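Local coordinates for peptidase S15/CocE/NonD (Thaumarchaeota archaeon SCGC AB-539-E09, PDB 4PF1), which is a serine aminopeptidase of the alpha/beta-hydrolase fold, related to the X-Pro dipeptidyl-peptidases, and probably removes residues from the N-termini of peptides, at residues Q423-Y428 with T607-R612; R491-T496 with A614-A619; W503-I508 with V574-S579. One frame throughout, in Å; residues are numbered along the deposited sequence.

Contact 1: residues Q423-Y428 with T607-R612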
loop_
_atom_site.group_PDB
_atom_site.type_symbol
_atom_site.label_atom_id
_atom_site.label_comp_id
_atom_site.label_asym_id
_atom_site.label_seq_id
_atom_site.Cartn_x
_atom_site.Cartn_y
_atom_site.Cartn_z
ATOM N N GLN A 423 -48.994 -5.160 -22.967
ATOM C CA GLN A 423 -48.526 -4.241 -21.933
ATOM C C GLN A 423 -47.339 -4.845 -21.187
ATOM O O GLN A 423 -47.408 -5.986 -20.721
ATOM C CB GLN A 423 -49.662 -3.892 -20.957
ATOM C CG GLN A 423 -49.289 -2.802 -19.955
ATOM C CD GLN A 423 -50.370 -2.580 -18.935
ATOM O OE1 GLN A 423 -51.284 -1.772 -19.128
ATOM N NE2 GLN A 423 -50.277 -3.280 -17.812
ATOM N N ALA A 424 -46.232 -4.092 -21.124
ATOM C CA ALA A 424 -44.996 -4.515 -20.476
ATOM C C ALA A 424 -44.161 -3.307 -20.070
ATOM O O ALA A 424 -44.000 -2.360 -20.849
ATOM C CB ALA A 424 -44.190 -5.421 -21.405
ATOM N N PHE A 425 -43.654 -3.340 -18.836
ATOM C CA PHE A 425 -42.810 -2.300 -18.259
ATOM C C PHE A 425 -42.100 -2.831 -17.026
ATOM O O PHE A 425 -42.529 -3.831 -16.445
ATOM C CB PHE A 425 -43.636 -1.034 -17.894
ATOM C CG PHE A 425 -44.853 -1.276 -17.025
ATOM C CD1 PHE A 425 -44.734 -1.374 -15.640
ATOM C CD2 PHE A 425 -46.124 -1.356 -17.584
ATOM C CE1 PHE A 425 -45.860 -1.594 -14.839
ATOM C CE2 PHE A 425 -47.249 -1.569 -16.781
ATOM C CZ PHE A 425 -47.109 -1.685 -15.415
ATOM N N ASP A 426 -41.035 -2.153 -16.614
ATOM C CA ASP A 426 -40.326 -2.447 -15.372
ATOM C C ASP A 426 -40.567 -1.286 -14.426
ATOM O O ASP A 426 -40.451 -0.130 -14.835
ATOM C CB ASP A 426 -38.835 -2.686 -15.624
ATOM C CG ASP A 426 -38.579 -3.859 -16.542
ATOM O OD1 ASP A 426 -38.839 -5.012 -16.120
ATOM O OD2 ASP A 426 -38.167 -3.626 -17.696
ATOM N N GLU A 427 -40.974 -1.586 -13.187
ATOM C CA GLU A 427 -41.357 -0.568 -12.219
ATOM C C GLU A 427 -40.403 -0.476 -11.028
ATOM O O GLU A 427 -39.871 -1.490 -10.573
ATOM C CB GLU A 427 -42.777 -0.860 -11.721
ATOM C CG GLU A 427 -43.451 0.290 -10.997
ATOM C CD GLU A 427 -44.834 -0.053 -10.487
ATOM O OE1 GLU A 427 -44.932 -0.695 -9.417
ATOM O OE2 GLU A 427 -45.823 0.317 -11.158
ATOM N N TYR A 428 -40.222 0.752 -10.507
ATOM C CA TYR A 428 -39.449 1.047 -9.298
ATOM C C TYR A 428 -39.903 2.372 -8.697
ATOM O O TYR A 428 -40.493 3.205 -9.396
ATOM C CB TYR A 428 -37.928 1.048 -9.560
ATOM C CG TYR A 428 -37.395 2.244 -10.321
ATOM C CD1 TYR A 428 -37.479 2.306 -11.708
ATOM C CD2 TYR A 428 -36.725 3.272 -9.663
ATOM C CE1 TYR A 428 -36.906 3.354 -12.424
ATOM C CE2 TYR A 428 -36.185 4.349 -10.365
ATOM C CZ TYR A 428 -36.277 4.386 -11.747
ATOM O OH TYR A 428 -35.743 5.438 -12.450
ATOM N N THR A 607 -43.444 6.810 -8.534
ATOM C CA THR A 607 -43.446 5.478 -9.129
ATOM C C THR A 607 -42.968 5.617 -10.568
ATOM O O THR A 607 -43.598 6.316 -11.357
ATOM C CB THR A 607 -44.845 4.852 -9.007
ATOM O OG1 THR A 607 -45.198 4.800 -7.627
ATOM C CG2 THR A 607 -44.918 3.458 -9.604
ATOM N N GLN A 608 -41.820 5.001 -10.890
ATOM C CA GLN A 608 -41.203 5.099 -12.213
ATOM C C GLN A 608 -41.386 3.819 -12.995
ATOM O O GLN A 608 -41.237 2.731 -12.441
ATOM C CB GLN A 608 -39.696 5.436 -12.108
ATOM C CG GLN A 608 -39.299 6.373 -10.949
ATOM C CD GLN A 608 -39.723 7.804 -11.170
ATOM O OE1 GLN A 608 -40.909 8.133 -11.176
ATOM N NE2 GLN A 608 -38.758 8.697 -11.277
ATOM N N ARG A 609 -41.685 3.946 -14.298
ATOM C CA ARG A 609 -41.905 2.797 -15.171
ATOM C C ARG A 609 -41.176 2.956 -16.488
ATOM O O ARG A 609 -41.439 3.911 -17.216
ATOM C CB ARG A 609 -43.407 2.599 -15.442
ATOM C CG ARG A 609 -44.201 2.045 -14.278
ATOM C CD ARG A 609 -45.679 2.061 -14.602
ATOM N NE ARG A 609 -46.490 1.566 -13.492
ATOM C CZ ARG A 609 -47.817 1.505 -13.508
ATOM N NH1 ARG A 609 -48.495 1.904 -14.577
ATOM N NH2 ARG A 609 -48.477 1.042 -12.456
ATOM N N VAL A 610 -40.280 2.011 -16.809
ATOM C CA VAL A 610 -39.586 1.988 -18.093
ATOM C C VAL A 610 -40.329 0.977 -18.982
ATOM O O VAL A 610 -40.289 -0.232 -18.726
ATOM C CB VAL A 610 -38.069 1.695 -17.956
ATOM C CG1 VAL A 610 -37.440 1.381 -19.310
ATOM C CG2 VAL A 610 -37.350 2.869 -17.290
ATOM N N TRP A 611 -41.068 1.494 -19.977
ATOM C CA TRP A 611 -41.920 0.695 -20.856
ATOM C C TRP A 611 -41.137 0.013 -21.979
ATOM O O TRP A 611 -40.168 0.568 -22.492
ATOM C CB TRP A 611 -43.052 1.559 -21.421
ATOM C CG TRP A 611 -44.108 1.887 -20.401
ATOM C CD1 TRP A 611 -43.979 2.704 -19.314
ATOM C CD2 TRP A 611 -45.452 1.383 -20.367
ATOM N NE1 TRP A 611 -45.156 2.735 -18.601
ATOM C CE2 TRP A 611 -46.076 1.929 -19.223
ATOM C CE3 TRP A 611 -46.192 0.527 -21.200
ATOM C CZ2 TRP A 611 -47.417 1.675 -18.911
ATOM C CZ3 TRP A 611 -47.516 0.261 -20.878
ATOM C CH2 TRP A 611 -48.111 0.823 -19.740
ATOM N N ARG A 612 -41.568 -1.202 -22.353
ATOM C CA ARG A 612 -40.919 -2.029 -23.377
ATOM C C ARG A 612 -41.975 -2.807 -24.173
ATOM O O ARG A 612 -42.181 -4.005 -23.953
ATOM C CB ARG A 612 -39.887 -2.983 -22.734
ATOM C CG ARG A 612 -40.290 -3.489 -21.346
ATOM C CD ARG A 612 -39.359 -4.564 -20.852
ATOM N NE ARG A 612 -39.703 -4.985 -19.494
ATOM C CZ ARG A 612 -40.540 -5.975 -19.203
ATOM N NH1 ARG A 612 -41.130 -6.662 -20.176
ATOM N NH2 ARG A 612 -40.789 -6.292 -17.940
#
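Glu427 OE2 is gripped by two nitrogens of Arg609: NE at 2.7 Å, on the oxygen's anti lone pair, and NH2 at 3.0 Å, nearly along the C-O axis. Carboxylate and guanidinium are almost coplanar (9° apart), which fixes the rotation of the guanidinium. One of its faces is thereby laid on the Phe425 ring, with planes 17° apart and CZ of Phe425 over its centre; Arg609 CD rests over the same ring, 3.9 Å from the centroid. Phe425 CB sits over the five-membered ring of Trp611. On the other face of the sheet, Arg612 holds Asp426 side-on, NE to OD2 at 2.7 Å and NH2 to OD1, both from above the carboxylate plane; OD2 also accepts from Trp473. Gln608 CB lies over the Tyr428 ring, whose hydroxyl bonds to Ser578. Paired backbone bonds join Asp426 with Val610 and Tyr428 with Gln608, an antiparallel ladder at 161° between strand directions. Strand 606-625 is thus flanked by strand 425-430 and, through further backbone bonds, by strand 489-496, while Leu471 and Trp473 of strand 471-474 pack on Val610.

Contact 2: residues R491-T496 with A614-A619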
loop_
_atom_site.group_PDB
_atom_site.type_symbol
_atom_site.label_atom_id
_atom_site.label_comp_id
_atom_site.label_asym_id
_atom_site.label_seq_id
_atom_site.Cartn_x
_atom_site.Cartn_y
_atom_site.Cartn_z
ATOM N N ARG A 491 -33.146 5.648 -26.328
ATOM C CA ARG A 491 -34.517 5.959 -26.705
ATOM C C ARG A 491 -35.379 5.423 -25.588
ATOM O O ARG A 491 -35.691 4.233 -25.560
ATOM C CB ARG A 491 -34.873 5.358 -28.075
ATOM C CG ARG A 491 -36.182 5.894 -28.647
ATOM C CD ARG A 491 -36.473 5.335 -30.024
ATOM N NE ARG A 491 -36.907 3.937 -29.971
ATOM C CZ ARG A 491 -36.194 2.914 -30.434
ATOM N NH1 ARG A 491 -35.013 3.122 -31.005
ATOM N NH2 ARG A 491 -36.658 1.676 -30.335
ATOM N N LEU A 492 -35.623 6.265 -24.581
ATOM C CA LEU A 492 -36.315 5.861 -23.370
ATOM C C LEU A 492 -37.782 6.264 -23.375
ATOM O O LEU A 492 -38.104 7.443 -23.512
ATOM C CB LEU A 492 -35.597 6.462 -22.143
ATOM C CG LEU A 492 -36.218 6.165 -20.773
ATOM C CD1 LEU A 492 -35.838 4.765 -20.288
ATOM C CD2 LEU A 492 -35.807 7.211 -19.757
ATOM N N PHE A 493 -38.665 5.272 -23.203
ATOM C CA PHE A 493 -40.099 5.481 -23.052
ATOM C C PHE A 493 -40.417 5.240 -21.592
ATOM O O PHE A 493 -40.334 4.101 -21.120
ATOM C CB PHE A 493 -40.902 4.549 -23.979
ATOM C CG PHE A 493 -40.792 4.876 -25.449
ATOM C CD1 PHE A 493 -41.671 5.771 -26.048
ATOM C CD2 PHE A 493 -39.823 4.273 -26.242
ATOM C CE1 PHE A 493 -41.585 6.052 -27.415
ATOM C CE2 PHE A 493 -39.716 4.581 -27.600
ATOM C CZ PHE A 493 -40.605 5.461 -28.180
ATOM N N ALA A 494 -40.657 6.318 -20.841
ATOM C CA ALA A 494 -40.861 6.200 -19.406
ATOM C C ALA A 494 -42.017 7.051 -18.886
ATOM O O ALA A 494 -42.310 8.119 -19.427
ATOM C CB ALA A 494 -39.582 6.569 -18.673
ATOM N N SER A 495 -42.655 6.573 -17.809
ATOM C CA SER A 495 -43.726 7.284 -17.124
ATOM C C SER A 495 -43.364 7.477 -15.655
ATOM O O SER A 495 -42.674 6.640 -15.073
ATOM C CB SER A 495 -45.050 6.534 -17.256
ATOM O OG SER A 495 -45.059 5.332 -16.503
ATOM N N THR A 496 -43.818 8.583 -15.068
ATOM C CA THR A 496 -43.615 8.883 -13.651
ATOM C C THR A 496 -44.937 9.306 -13.032
ATOM O O THR A 496 -45.754 9.936 -13.706
ATOM C CB THR A 496 -42.514 9.958 -13.445
ATOM O OG1 THR A 496 -42.433 10.279 -12.049
ATOM C CG2 THR A 496 -42.764 11.240 -14.248
ATOM N N ALA A 614 -44.324 -2.821 -28.294
ATOM C CA ALA A 614 -44.231 -2.487 -29.724
ATOM C C ALA A 614 -44.411 -0.972 -29.941
ATOM O O ALA A 614 -43.660 -0.368 -30.712
ATOM C CB ALA A 614 -45.282 -3.259 -30.511
ATOM N N GLU A 615 -45.374 -0.364 -29.208
ATOM C CA GLU A 615 -45.692 1.066 -29.244
ATOM C C GLU A 615 -44.592 1.901 -28.567
ATOM O O GLU A 615 -44.222 2.955 -29.089
ATOM C CB GLU A 615 -47.048 1.314 -28.555
ATOM C CG GLU A 615 -47.552 2.750 -28.643
ATOM C CD GLU A 615 -48.909 3.008 -28.013
ATOM O OE1 GLU A 615 -49.264 2.305 -27.038
ATOM O OE2 GLU A 615 -49.605 3.941 -28.474
ATOM N N TYR A 616 -44.089 1.439 -27.401
ATOM C CA TYR A 616 -43.056 2.144 -26.629
ATOM C C TYR A 616 -41.775 1.273 -26.484
ATOM O O TYR A 616 -41.519 0.744 -25.395
ATOM C CB TYR A 616 -43.598 2.544 -25.236
ATOM C CG TYR A 616 -44.916 3.292 -25.251
ATOM C CD1 TYR A 616 -45.013 4.568 -25.802
ATOM C CD2 TYR A 616 -46.044 2.766 -24.628
ATOM C CE1 TYR A 616 -46.213 5.276 -25.785
ATOM C CE2 TYR A 616 -47.252 3.465 -24.603
ATOM C CZ TYR A 616 -47.332 4.720 -25.187
ATOM O OH TYR A 616 -48.517 5.419 -25.161
ATOM N N PRO A 617 -40.960 1.092 -27.558
ATOM C CA PRO A 617 -39.782 0.221 -27.428
ATOM C C PRO A 617 -38.536 0.941 -26.895
ATOM O O PRO A 617 -37.771 1.534 -27.668
ATOM C CB PRO A 617 -39.577 -0.312 -28.852
ATOM C CG PRO A 617 -40.162 0.736 -29.745
ATOM C CD PRO A 617 -41.103 1.602 -28.940
ATOM N N THR A 618 -38.317 0.862 -25.564
ATOM C CA THR A 618 -37.120 1.425 -24.937
ATOM C C THR A 618 -35.916 0.612 -25.397
ATOM O O THR A 618 -35.945 -0.621 -25.328
ATOM C CB THR A 618 -37.253 1.456 -23.408
ATOM O OG1 THR A 618 -38.290 2.371 -23.050
ATOM C CG2 THR A 618 -35.946 1.842 -22.708
ATOM N N ALA A 619 -34.883 1.299 -25.919
ATOM C CA ALA A 619 -33.678 0.654 -26.434
ATOM C C ALA A 619 -32.503 1.600 -26.467
ATOM O O ALA A 619 -32.683 2.820 -26.471
ATOM C CB ALA A 619 -33.934 0.130 -27.844
#
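Between Arg491 and Ala619 the hydrogen bonding is that of an antiparallel pair: Arg491 N donates to Ala619 O at 2.9 Å, and Ala619 N returns a bond to Arg491 O. One step further on, a side chain replaces the backbone acceptor. Phe493 N donates to Thr618 OG1 at 2.9 Å with an N-H...O angle of 161°, and this hydroxyl also bonds to Trp611 O. Thr618 OG1 lies anti to its own carbonyl carbon (chi1 -66°), while CG2, anti to the backbone N, meets Leu492 CD1. Strand 606-625 is interrupted here, its chain leaving strand 489-496 after Trp611 and rejoining it at Ala619, in the C-terminal domain of this S15-family protein.

Arg491 makes the charged interactions: its chain bends at chi3 (74°), and NH2 makes a weak bond to Pro617 O, whereas NH1 forms salt bridges with Glu621 and Asp405.

Apolar packing centres on Phe493. Tyr616 CA sits over one ring face, 3.8 Å from the centroid, and Phe493 CD1 approaches the edge of the Tyr616 ring, 3.6 Å from Tyr616 CD1. Pro617 CD comes obliquely to Phe493 CE2 at 3.5 Å. An alanine in place of Phe493 would probably leave Tyr616 CA and CD1 and Pro617 CD without their ring partner and open a gap between strand 489-496 and residues 616-617.

Contact 3: residues W503-I508 with V574-S579; sequences WVVKII and VQVQSS
Trp503 reaches Ser578 and Val576 across the two strands: the six-membered part of the indole brings CZ3 to 4.0 Å from Ser578 OG, which bonds to the hydroxyl of Tyr428, and Val576 CG1 stands at the ring edge. Next, Val504 N bonds to Gln577 O at 2.9 Å, nearly straight at 170°, and Gln577 N returns a bond to Val504 O; Val504 CB meets Gln577 CG at 3.6 Å. Val505 faces the other way, CG2 opposite Val576 CG2 at 4.2 Å, on the face that packs against Ile620. Lys506 pairs with Gln575 by two backbone bonds, then runs out extended beyond CG. Its NZ donates to Gln577 OE1 at 2.8 Å, from above the amide plane, and to Gln575 OE1 at 3.3 Å. Gln575 OE1 accepts from Thr464 as well, and Gln577 NE2 donates to Ser579 O at 2.7 Å, so both amides are held in rotation. Ile508 ends the run with CD1 against Gln575 CD. These are the two inner strands, 502-510 and 571-577, of a four-stranded antiparallel sheet (163° between directions) in the C-terminal non-catalytic domain. The buried ammonium of Lys506 is met by three amide oxygens, those of Gln577, Gln575 and Gln461, neutral dipoles that are likely to stabilise its charge.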
loop_
_atom_site.group_PDB
_atom_site.type_symbol
_atom_site.label_atom_id
_atom_site.label_comp_id
_atom_site.label_asym_id
_atom_site.label_seq_id
_atom_site.Cartn_x
_atom_site.Cartn_y
_atom_site.Cartn_z
ATOM N N TRP A 503 -33.534 11.181 -15.411
ATOM C CA TRP A 503 -33.354 9.828 -15.913
ATOM C C TRP A 503 -31.880 9.587 -16.211
ATOM O O TRP A 503 -31.300 10.248 -17.076
ATOM C CB TRP A 503 -34.236 9.557 -17.149
ATOM C CG TRP A 503 -35.708 9.765 -16.913
ATOM C CD1 TRP A 503 -36.443 10.862 -17.252
ATOM C CD2 TRP A 503 -36.614 8.858 -16.266
ATOM N NE1 TRP A 503 -37.755 10.690 -16.876
ATOM C CE2 TRP A 503 -37.888 9.470 -16.266
ATOM C CE3 TRP A 503 -36.479 7.572 -15.711
ATOM C CZ2 TRP A 503 -39.021 8.843 -15.725
ATOM C CZ3 TRP A 503 -37.601 6.951 -15.176
ATOM C CH2 TRP A 503 -38.851 7.590 -15.173
ATOM N N VAL A 504 -31.265 8.681 -15.438
ATOM C CA VAL A 504 -29.860 8.295 -15.584
ATOM C C VAL A 504 -29.801 7.000 -16.389
ATOM O O VAL A 504 -30.448 6.020 -16.014
ATOM C CB VAL A 504 -29.151 8.134 -14.205
ATOM C CG1 VAL A 504 -27.683 7.748 -14.375
ATOM C CG2 VAL A 504 -29.287 9.387 -13.351
ATOM N N VAL A 505 -29.054 6.998 -17.501
ATOM C CA VAL A 505 -28.889 5.804 -18.327
ATOM C C VAL A 505 -27.411 5.429 -18.326
ATOM O O VAL A 505 -26.571 6.267 -18.649
ATOM C CB VAL A 505 -29.453 5.974 -19.774
ATOM C CG1 VAL A 505 -29.231 4.707 -20.603
ATOM C CG2 VAL A 505 -30.937 6.341 -19.752
ATOM N N LYS A 506 -27.095 4.174 -17.946
ATOM C CA LYS A 506 -25.711 3.688 -17.913
ATOM C C LYS A 506 -25.506 2.499 -18.836
ATOM O O LYS A 506 -26.311 1.563 -18.812
ATOM C CB LYS A 506 -25.301 3.260 -16.495
ATOM C CG LYS A 506 -25.604 4.228 -15.375
ATOM C CD LYS A 506 -25.131 3.609 -14.075
ATOM C CE LYS A 506 -25.790 4.201 -12.874
ATOM N NZ LYS A 506 -25.679 3.299 -11.695
ATOM N N ILE A 507 -24.402 2.501 -19.606
ATOM C CA ILE A 507 -23.983 1.350 -20.415
ATOM C C ILE A 507 -22.810 0.725 -19.679
ATOM O O ILE A 507 -21.875 1.434 -19.298
ATOM C CB ILE A 507 -23.647 1.709 -21.896
ATOM C CG1 ILE A 507 -24.927 2.066 -22.675
ATOM C CG2 ILE A 507 -22.873 0.557 -22.594
ATOM C CD1 ILE A 507 -24.677 2.741 -23.954
ATOM N N ILE A 508 -22.874 -0.580 -19.437
ATOM C CA ILE A 508 -21.866 -1.270 -18.647
ATOM C C ILE A 508 -21.336 -2.514 -19.368
ATOM O O ILE A 508 -22.095 -3.233 -20.026
ATOM C CB ILE A 508 -22.495 -1.633 -17.260
ATOM C CG1 ILE A 508 -22.628 -0.389 -16.350
ATOM C CG2 ILE A 508 -21.761 -2.770 -16.546
ATOM C CD1 ILE A 508 -23.960 -0.302 -15.617
ATOM N N VAL A 574 -27.359 -2.517 -19.088
ATOM C CA VAL A 574 -28.021 -1.223 -19.051
ATOM C C VAL A 574 -28.627 -1.036 -17.648
ATOM O O VAL A 574 -29.362 -1.908 -17.170
ATOM C CB VAL A 574 -29.074 -1.056 -20.185
ATOM C CG1 VAL A 574 -29.939 0.188 -19.967
ATOM C CG2 VAL A 574 -28.400 -1.005 -21.550
ATOM N N GLN A 575 -28.274 0.070 -16.979
ATOM C CA GLN A 575 -28.822 0.426 -15.671
ATOM C C GLN A 575 -29.554 1.761 -15.773
ATOM O O GLN A 575 -29.045 2.689 -16.405
ATOM C CB GLN A 575 -27.724 0.475 -14.594
ATOM C CG GLN A 575 -27.346 -0.905 -14.046
ATOM C CD GLN A 575 -26.354 -0.862 -12.900
ATOM O OE1 GLN A 575 -26.265 0.110 -12.142
ATOM N NE2 GLN A 575 -25.618 -1.947 -12.718
ATOM N N VAL A 576 -30.782 1.835 -15.223
ATOM C CA VAL A 576 -31.592 3.063 -15.228
ATOM C C VAL A 576 -31.985 3.431 -13.776
ATOM O O VAL A 576 -32.470 2.583 -13.024
ATOM C CB VAL A 576 -32.827 2.970 -16.176
ATOM C CG1 VAL A 576 -33.846 4.082 -15.894
ATOM C CG2 VAL A 576 -32.393 3.011 -17.638
ATOM N N GLN A 577 -31.750 4.698 -13.396
ATOM C CA GLN A 577 -32.073 5.227 -12.070
ATOM C C GLN A 577 -32.566 6.683 -12.187
ATOM O O GLN A 577 -32.548 7.239 -13.289
ATOM C CB GLN A 577 -30.872 5.099 -11.113
ATOM C CG GLN A 577 -29.580 5.726 -11.622
ATOM C CD GLN A 577 -28.403 5.351 -10.764
ATOM O OE1 GLN A 577 -28.058 4.177 -10.623
ATOM N NE2 GLN A 577 -27.741 6.344 -10.188
ATOM N N SER A 578 -33.036 7.284 -11.070
ATOM C CA SER A 578 -33.619 8.631 -11.097
ATOM C C SER A 578 -32.851 9.681 -10.258
ATOM O O SER A 578 -33.342 10.803 -10.080
ATOM C CB SER A 578 -35.076 8.583 -10.656
ATOM O OG SER A 578 -35.899 8.022 -11.663
ATOM N N SER A 579 -31.646 9.331 -9.782
ATOM C CA SER A 579 -30.779 10.230 -9.017
ATOM C C SER A 579 -29.319 9.790 -9.136
ATOM O O SER A 579 -29.043 8.613 -9.370
ATOM C CB SER A 579 -31.206 10.303 -7.552
ATOM O OG SER A 579 -31.317 9.025 -6.954
#

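In the fold
All three contacts lie in the C-terminal non-catalytic domain, on one side of the centre of the chain. Contacts 1 and 2 have centres 9 Å apart and share strand 606-625, which neighbours both 425-430 and 489-496 in one antiparallel sheet; their segments alternate along the chain. Contact 3, about 14 Å from the centres of both, belongs to a second antiparallel sheet and is nested in the loops that contacts 1 and 2 close. Trp503 bridges the sheets, its ring touching Leu492 and Ala494, while Ser578 links contact 3 to contact 1. Strand 606-625 thus joins distant parts of the sequence in one sheet, against which the second packs through Trp503.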